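Local coordinates for protein peptidoglycan-N-acetylglucosamine deacetylase BC_1960 (PDB 4L1G) that removes the acetyl group from N-acetylglucosamine residues of peptidoglycan, releasing acetate with the help of zinc, and also acts on soluble chitin substrates, at residues Phe56-Val59 with Ala63-Phe66; Met189-Ser194 with Ser258-Ser263. All blocks are in the same frame, centred on the assembly; numbering follows the deposited sequence.

Interactions 1 and 2 lie in series along the chain, with centres about 10 Å apart, and meet through the three-stranded parallel sheet in which strands 64-65 and 189-191 are neighbours. Interaction 1 sets helix 55-61 against the outermost strand 64-65; interaction 2 packs the middle strand 189-191 against F260, the residue that follows the C-terminal end of helix 256-259. A probable hydrogen bond joins them, A65 O to Q192 N at 2.9 Å, and A65 CB rests 3.6 Å from F260 CE1. Neither contact supplies a zinc ligand: the side chain of Y64 is about 12 Å from that of zinc-binding H131, and the V191 side chain is about 10 Å from that of H131 and about 9 Å from that of D80, the predicted proton acceptor.

Interaction 1: Phe56-Val59 with Ala63-Phe66; sequences FSWV and AYAF
W58 and Y64 form the tight half of this contact together with the backbone at V59. W58 CB presses on the Y64 ring at CD2, 3.6 Å away, approaching it obliquely, while the six-membered ring of W58 turns its edge toward the tyrosine face in an offset edge-to-face pair, with planes at 68° and centroids 6.0 Å apart. The tyrosine ring reaches the tryptophan because Y64 CG stands trans to the backbone N (chi1 -173°). Close by, V59 CB lies 3.3 Å from Y64 O, and V59 CA makes a CA-H...O contact with the same oxygen at 3.4 Å. I175 and L180 touch both aromatic side chains, which are buried, and Y64 OH is hydrogen-bonded to Q192 NE2. The contact thus seats the short helix 55-61 on strand 64-65, the edge strand of a three-stranded parallel sheet in which 189-191 is the next strand. Packing is looser where V59 CG1 comes to the edge of the F66 ring, 4.3 Å from CD1. No direct hydrogen bond joins the two segments; instead, on the exposed side, one water donates to both V59 O and Y64 O, at 2.8 and 2.7 Å from its oxygen.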
loop_
_atom_site.group_PDB
_atom_site.type_symbol
_atom_site.label_atom_id
_atom_site.label_comp_id
_atom_site.label_asym_id
_atom_site.label_seq_id
_atom_site.Cartn_x
_atom_site.Cartn_y
_atom_site.Cartn_z
ATOM N N PHE A 56 15.437 -8.442 8.224
ATOM C CA PHE A 56 15.559 -7.774 9.516
ATOM C C PHE A 56 16.658 -6.717 9.512
ATOM O O PHE A 56 16.408 -5.560 9.838
ATOM C CB PHE A 56 15.782 -8.784 10.642
ATOM C CG PHE A 56 14.513 -9.375 11.179
ATOM C CD1 PHE A 56 14.004 -8.959 12.398
ATOM C CD2 PHE A 56 13.820 -10.334 10.460
ATOM C CE1 PHE A 56 12.836 -9.500 12.898
ATOM C CE2 PHE A 56 12.651 -10.879 10.951
ATOM C CZ PHE A 56 12.157 -10.462 12.172
ATOM N N SER A 57 17.868 -7.110 9.129
ATOM C CA SER A 57 18.989 -6.176 9.122
ATOM C C SER A 57 18.818 -5.063 8.085
ATOM O O SER A 57 19.467 -4.019 8.174
ATOM C CB SER A 57 20.317 -6.913 8.922
ATOM O OG SER A 57 20.269 -7.764 7.794
ATOM N N TRP A 58 17.933 -5.281 7.117
ATOM C CA TRP A 58 17.680 -4.287 6.077
ATOM C C TRP A 58 16.967 -3.030 6.584
ATOM O O TRP A 58 17.067 -1.972 5.961
ATOM C CB TRP A 58 16.900 -4.901 4.912
ATOM C CG TRP A 58 17.712 -5.857 4.090
ATOM C CD1 TRP A 58 19.045 -6.116 4.215
ATOM C CD2 TRP A 58 17.240 -6.686 3.020
ATOM N NE1 TRP A 58 19.433 -7.054 3.289
ATOM C CE2 TRP A 58 18.344 -7.421 2.545
ATOM C CE3 TRP A 58 15.992 -6.879 2.422
ATOM C CZ2 TRP A 58 18.238 -8.333 1.495
ATOM C CZ3 TRP A 58 15.888 -7.785 1.379
ATOM C CH2 TRP A 58 17.005 -8.499 0.926
ATOM N N VAL A 59 16.256 -3.134 7.708
ATOM C CA VAL A 59 15.569 -1.966 8.264
ATOM C C VAL A 59 16.560 -1.012 8.930
ATOM O O VAL A 59 16.256 0.162 9.153
ATOM C CB VAL A 59 14.440 -2.346 9.266
ATOM C CG1 VAL A 59 13.509 -3.391 8.665
ATOM C CG2 VAL A 59 15.018 -2.826 10.595
ATOM N N ALA A 63 16.138 2.389 3.629
ATOM C CA ALA A 63 14.799 2.922 3.844
ATOM C C ALA A 63 13.798 1.795 3.624
ATOM O O ALA A 63 13.296 1.600 2.518
ATOM C CB ALA A 63 14.527 4.078 2.893
ATOM N N TYR A 64 13.510 1.058 4.692
ATOM C CA TYR A 64 12.797 -0.209 4.587
ATOM C C TYR A 64 12.139 -0.549 5.925
ATOM O O TYR A 64 12.801 -0.555 6.963
ATOM C CB TYR A 64 13.800 -1.296 4.190
ATOM C CG TYR A 64 13.221 -2.657 3.880
ATOM C CD1 TYR A 64 12.436 -2.862 2.754
ATOM C CD2 TYR A 64 13.500 -3.750 4.693
ATOM C CE1 TYR A 64 11.920 -4.109 2.461
ATOM C CE2 TYR A 64 12.991 -5.003 4.406
ATOM C CZ TYR A 64 12.203 -5.176 3.289
ATOM O OH TYR A 64 11.693 -6.423 2.999
ATOM N N ALA A 65 10.837 -0.823 5.904
ATOM C CA ALA A 65 10.115 -1.142 7.133
ATOM C C ALA A 65 8.913 -2.052 6.900
ATOM O O ALA A 65 8.374 -2.118 5.796
ATOM C CB ALA A 65 9.681 0.137 7.844
ATOM N N PHE A 66 8.504 -2.753 7.954
ATOM C CA PHE A 66 7.336 -3.626 7.913
ATOM C C PHE A 66 6.163 -2.990 8.654
ATOM O O PHE A 66 4.997 -3.236 8.334
ATOM C CB PHE A 66 7.660 -4.981 8.545
ATOM C CG PHE A 66 8.621 -5.810 7.745
ATOM C CD1 PHE A 66 9.991 -5.664 7.911
ATOM C CD2 PHE A 66 8.156 -6.740 6.827
ATOM C CE1 PHE A 66 10.879 -6.430 7.172
ATOM C CE2 PHE A 66 9.039 -7.510 6.086
ATOM C CZ PHE A 66 10.401 -7.355 6.259
HETATM O O HOH W 1 13.679 1.281 8.795
#

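Interaction 2: Met189-Ser194 with Ser258-Ser263; sequences MIVQWS and SMFQTS
F260 and M189 meet through a Met-aromatic contact, the first of two apolar contacts that hold these segments together without any hydrogen bond between them. The methyl group does the touching: M189 CE lies over one face of the phenyl ring, 4.1 Å from its centroid and 23° off the normal, a CH-pi contact displaced toward the rim at CD1. M189 SD stands oblique to the same ring, 4.8 Å from the centroid. The methionine is fully extended, with CG trans to the backbone N (chi1 -178°) and the later torsions also near 180°, which carries the methyl out from the strand to the phenyl group; the two side chains run at about a right angle.

The second apolar contact is with V191; the V191 and F260 side chains point at each other from opposite directions. Both valine methyls meet the same ring atom, V191 CG2 at 3.7 Å from F260 CE2 and CG1 at 4.0 Å, and the CG2 approach is oblique. On the face of the F260 ring opposite M189 CE sits M259 CG, over the centre and 3.8 Å above the plane, so the ring is sandwiched between two methionines.

Polar bonds act within segment 258-263. F260 is the first residue to leave helical geometry, and Q261, at positive phi, is the C-prime residue of a Schellman motif: T262 N closes back on the preceding turn of the helix, and Q261 N makes a weak bond to S258 O. Q261 NE2 also donates to S258 O, at 2.9 Å and 164°, in the carbonyl plane.

V191 and M189 project from the middle strand of the three-stranded parallel sheet, between strands 64-65 and 167-168. Both also touch F167, so the residue following helix 256-259 packs on this sheet beside strand 167-168.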
loop_
_atom_site.group_PDB
_atom_site.type_symbol
_atom_site.label_atom_id
_atom_site.label_comp_id
_atom_site.label_asym_id
_atom_site.label_seq_id
_atom_site.Cartn_x
_atom_site.Cartn_y
_atom_site.Cartn_z
ATOM N N MET A 189 11.291 5.136 -0.281
ATOM C CA MET A 189 11.185 4.275 0.890
ATOM C C MET A 189 10.322 3.069 0.559
ATOM O O MET A 189 9.260 3.197 -0.046
ATOM C CB MET A 189 10.626 5.009 2.113
ATOM C CG MET A 189 10.568 4.106 3.341
ATOM S SD MET A 189 10.186 4.917 4.899
ATOM C CE MET A 189 10.406 3.552 6.040
ATOM N N ILE A 190 10.789 1.891 0.953
ATOM C CA ILE A 190 10.054 0.667 0.688
ATOM C C ILE A 190 9.360 0.174 1.948
ATOM O O ILE A 190 9.994 -0.026 2.982
ATOM C CB ILE A 190 10.975 -0.422 0.118
ATOM C CG1 ILE A 190 11.468 0.002 -1.271
ATOM C CG2 ILE A 190 10.254 -1.760 0.065
ATOM C CD1 ILE A 190 12.162 -1.088 -2.041
ATOM N N VAL A 191 8.046 0.002 1.865
ATOM C CA VAL A 191 7.285 -0.487 3.006
ATOM C C VAL A 191 6.547 -1.769 2.659
ATOM O O VAL A 191 5.789 -1.818 1.689
ATOM C CB VAL A 191 6.286 0.566 3.529
ATOM C CG1 VAL A 191 5.428 -0.022 4.642
ATOM C CG2 VAL A 191 7.027 1.803 4.018
ATOM N N GLN A 192 6.788 -2.810 3.447
ATOM C CA GLN A 192 6.069 -4.063 3.290
ATOM C C GLN A 192 4.775 -3.982 4.088
ATOM O O GLN A 192 4.001 -3.038 3.933
ATOM C CB GLN A 192 6.924 -5.238 3.772
ATOM C CG GLN A 192 8.300 -5.328 3.121
ATOM C CD GLN A 192 8.267 -5.945 1.732
ATOM O OE1 GLN A 192 7.217 -6.022 1.094
ATOM N NE2 GLN A 192 9.426 -6.396 1.259
ATOM N N TRP A 193 4.547 -4.967 4.951
ATOM C CA TRP A 193 3.357 -4.985 5.790
ATOM C C TRP A 193 3.578 -5.876 7.008
ATOM O O TRP A 193 4.555 -6.624 7.065
ATOM C CB TRP A 193 2.134 -5.452 4.991
ATOM C CG TRP A 193 2.277 -6.828 4.404
ATOM C CD1 TRP A 193 1.899 -8.008 4.979
ATOM C CD2 TRP A 193 2.834 -7.165 3.125
ATOM N NE1 TRP A 193 2.187 -9.057 4.139
ATOM C CE2 TRP A 193 2.762 -8.567 2.995
ATOM C CE3 TRP A 193 3.390 -6.417 2.081
ATOM C CZ2 TRP A 193 3.223 -9.239 1.863
ATOM C CZ3 TRP A 193 3.849 -7.086 0.952
ATOM C CH2 TRP A 193 3.762 -8.484 0.854
ATOM N N SER A 194 2.678 -5.789 7.981
ATOM C CA SER A 194 2.794 -6.594 9.194
ATOM C C SER A 194 1.493 -7.321 9.530
ATOM O O SER A 194 1.477 -8.219 10.369
ATOM C CB SER A 194 3.251 -5.738 10.379
ATOM O OG SER A 194 2.246 -4.821 10.771
ATOM N N SER A 258 2.833 9.839 6.872
ATOM C CA SER A 258 2.547 10.295 8.224
ATOM C C SER A 258 3.151 9.340 9.249
ATOM O O SER A 258 3.796 9.768 10.204
ATOM C CB SER A 258 1.041 10.420 8.439
ATOM O OG SER A 258 0.748 10.709 9.795
ATOM N N MET A 259 2.943 8.045 9.040
ATOM C CA MET A 259 3.456 7.028 9.952
ATOM C C MET A 259 4.979 7.051 10.040
ATOM O O MET A 259 5.553 6.895 11.120
ATOM C CB MET A 259 2.971 5.636 9.534
ATOM C CG MET A 259 3.707 4.493 10.218
ATOM S SD MET A 259 2.997 2.870 9.874
ATOM C CE MET A 259 1.496 2.939 10.856
ATOM N N PHE A 260 5.634 7.261 8.903
ATOM C CA PHE A 260 7.091 7.221 8.863
ATOM C C PHE A 260 7.726 8.608 8.818
ATOM O O PHE A 260 8.924 8.741 8.553
ATOM C CB PHE A 260 7.571 6.341 7.710
ATOM C CG PHE A 260 7.184 4.899 7.866
ATOM C CD1 PHE A 260 7.835 4.092 8.789
ATOM C CD2 PHE A 260 6.158 4.355 7.109
ATOM C CE1 PHE A 260 7.478 2.767 8.947
ATOM C CE2 PHE A 260 5.796 3.027 7.263
ATOM C CZ PHE A 260 6.458 2.232 8.184
ATOM N N GLN A 261 6.912 9.623 9.093
ATOM C CA GLN A 261 7.369 11.005 9.223
ATOM C C GLN A 261 8.246 11.452 8.061
ATOM O O GLN A 261 9.366 11.920 8.256
ATOM C CB GLN A 261 8.096 11.211 10.554
ATOM C CG GLN A 261 7.187 11.139 11.779
ATOM C CD GLN A 261 6.231 12.316 11.869
ATOM O OE1 GLN A 261 6.604 13.401 12.320
ATOM N NE2 GLN A 261 4.991 12.108 11.436
ATOM N N THR A 262 7.733 11.289 6.849
ATOM C CA THR A 262 8.439 11.746 5.665
ATOM C C THR A 262 7.441 12.261 4.639
ATOM O O THR A 262 6.232 12.189 4.851
ATOM C CB THR A 262 9.293 10.631 5.041
ATOM O OG1 THR A 262 10.196 11.205 4.088
ATOM C CG2 THR A 262 8.412 9.599 4.350
ATOM N N SER A 263 7.952 12.791 3.535
ATOM C CA SER A 263 7.094 13.315 2.483
ATOM C C SER A 263 6.469 12.172 1.694
ATOM O O SER A 263 6.974 11.050 1.704
ATOM C CB SER A 263 7.891 14.223 1.546
ATOM O OG SER A 263 7.076 14.719 0.497
#